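Local coordinates for uncharacterized conserved protein YjbQ/UPF0047 family, ortholog yugU B.subtilis (Clostridium acetobutylicum, PDB 1VMH) that is of unknown function but belongs to the YjbQ/UPF0047 family and packs as three copies in the crystal assembly, at the interface of chains A and B. Coordinates in Å, arbitrary orientation; residue numbers count along the deposited sequence, not the author numbering. Chains: chain A/B, Uncharacterized conserved protein YjbQ/UPF0047 family, ortholog yugU B.subtilis.

The interface of chains A and B. Residues chain A 88-91, 96; chain B 70-71, 74.
Carboxylate oxygen OD2 of B:Asp74 takes bonds from two groups of chain A, the side-chain hydroxyl of A:Ser96 and the backbone amide of A:His91. The hydroxyl OG comes to 2.5 Å from OD2, a short bond, and uses the anti lone pair, on the side turned away from the other carboxylate oxygen. The amide N of A:His91 meets OD2 from the syn side at 3.0 Å. On the neighbouring oxygen OD1, the amide N of A:Lys90 binds at 2.8 Å, again syn and nearly straight, with 167° at the hydrogen. Each amide lies 16° out of the carboxylate plane, and together these successive N-H groups of the loop take one oxygen apiece, like a fork, while A:Ser96, the first residue of helix 96-105, closes the outer flank of OD2. With CG anti to its carbonyl carbon, B:Asp74 extends from helix 69-82 into this nest. Held at both oxygens, the carboxylate is fixed in its rotation about CB-CG. A:Tyr89 adds packing through its backbone and CB, its CA 3.6 Å from CG of B:Asp74, and its ring plane is steeply inclined to the carboxylate.

One helical turn earlier, B:Asp70 and B:Val71 receive A:Lys90 and A:His91. CG of A:His91 is anti to its backbone N (chi1 -179°), which brings the imidazole alongside B:Val71; methyl CG2 sits over the middle of one ring face, 3.5 Å from the centroid, in a CH-pi contact. CB of A:Lys90 packs on the carboxylate carbon of B:Asp70, the two side chains crossing at about a right angle. The assembly holds three copies of the protein, and this patch may be one of the links that hold them together. Water 1 links ND1 of A:His91 with OD2 of B:Asp70, lying 2.8 Å from that OD2.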
loop_
_atom_site.group_PDB
_atom_site.type_symbol
_atom_site.label_atom_id
_atom_site.label_comp_id
_atom_site.label_asym_id
_atom_site.label_seq_id
_atom_site.Cartn_x
_atom_site.Cartn_y
_atom_site.Cartn_z
ATOM N N ASP A 88 11.484 15.465 -14.914
ATOM C CA ASP A 88 12.790 15.393 -14.317
ATOM C C ASP A 88 13.093 13.944 -14.035
ATOM O O ASP A 88 12.968 13.467 -12.896
ATOM C CB ASP A 88 12.812 16.206 -13.015
ATOM C CG ASP A 88 14.182 16.272 -12.383
ATOM O OD1 ASP A 88 15.135 15.678 -12.935
ATOM O OD2 ASP A 88 14.305 16.919 -11.317
ATOM N N TYR A 89 13.431 13.234 -15.100
ATOM C CA TYR A 89 13.683 11.799 -15.063
ATOM C C TYR A 89 14.988 11.479 -15.773
ATOM O O TYR A 89 15.139 11.794 -16.946
ATOM C CB TYR A 89 12.562 11.017 -15.737
ATOM C CG TYR A 89 11.155 11.292 -15.274
ATOM C CD1 TYR A 89 10.759 10.972 -14.003
ATOM C CD2 TYR A 89 10.208 11.821 -16.138
ATOM C CE1 TYR A 89 9.449 11.172 -13.579
ATOM C CE2 TYR A 89 8.922 12.051 -15.737
ATOM C CZ TYR A 89 8.529 11.708 -14.442
ATOM O OH TYR A 89 7.241 11.928 -13.986
ATOM N N LYS A 90 15.901 10.827 -15.074
ATOM C CA LYS A 90 17.153 10.349 -15.642
ATOM C C LYS A 90 17.033 9.018 -16.362
ATOM O O LYS A 90 17.831 8.740 -17.257
ATOM C CB LYS A 90 18.203 10.202 -14.540
ATOM C CG LYS A 90 18.658 11.510 -13.944
ATOM C CD LYS A 90 19.858 11.296 -13.053
ATOM N N HIS A 91 16.046 8.209 -15.969
ATOM C CA HIS A 91 15.992 6.825 -16.418
ATOM C C HIS A 91 15.841 6.722 -17.918
ATOM O O HIS A 91 14.911 7.270 -18.495
ATOM C CB HIS A 91 14.868 6.090 -15.734
ATOM C CG HIS A 91 14.754 4.652 -16.133
ATOM N ND1 HIS A 91 15.839 3.803 -16.165
ATOM C CD2 HIS A 91 13.679 3.903 -16.457
ATOM C CE1 HIS A 91 15.434 2.592 -16.506
ATOM N NE2 HIS A 91 14.132 2.629 -16.694
ATOM N N SER A 96 9.999 6.071 -15.927
ATOM C CA SER A 96 10.006 6.327 -14.500
ATOM C C SER A 96 8.620 6.731 -13.964
ATOM O O SER A 96 8.274 6.429 -12.812
ATOM C CB SER A 96 11.052 7.374 -14.107
ATOM O OG SER A 96 12.330 6.780 -14.074
ATOM N N ASP B 70 19.022 4.995 -11.542
ATOM C CA ASP B 70 18.299 6.161 -12.059
ATOM C C ASP B 70 16.801 6.084 -11.697
ATOM O O ASP B 70 16.169 7.103 -11.490
ATOM C CB ASP B 70 18.434 6.289 -13.578
ATOM C CG ASP B 70 19.826 6.786 -14.050
ATOM O OD1 ASP B 70 20.551 7.493 -13.317
ATOM O OD2 ASP B 70 20.180 6.498 -15.199
ATOM N N VAL B 71 16.238 4.876 -11.613
ATOM C CA VAL B 71 14.831 4.721 -11.252
ATOM C C VAL B 71 14.624 5.123 -9.816
ATOM O O VAL B 71 13.681 5.847 -9.523
ATOM C CB VAL B 71 14.321 3.304 -11.489
ATOM C CG1 VAL B 71 12.900 3.113 -10.881
ATOM C CG2 VAL B 71 14.309 3.013 -12.968
ATOM N N ASP B 74 14.877 8.843 -9.653
ATOM C CA ASP B 74 13.669 9.455 -10.198
ATOM C C ASP B 74 12.501 9.420 -9.224
ATOM O O ASP B 74 11.750 10.379 -9.114
ATOM C CB ASP B 74 13.289 8.788 -11.526
ATOM C CG ASP B 74 14.230 9.174 -12.669
ATOM O OD1 ASP B 74 15.079 10.098 -12.491
ATOM O OD2 ASP B 74 14.112 8.553 -13.748
HETATM O O HOH W 1 18.723 4.685 -16.692
#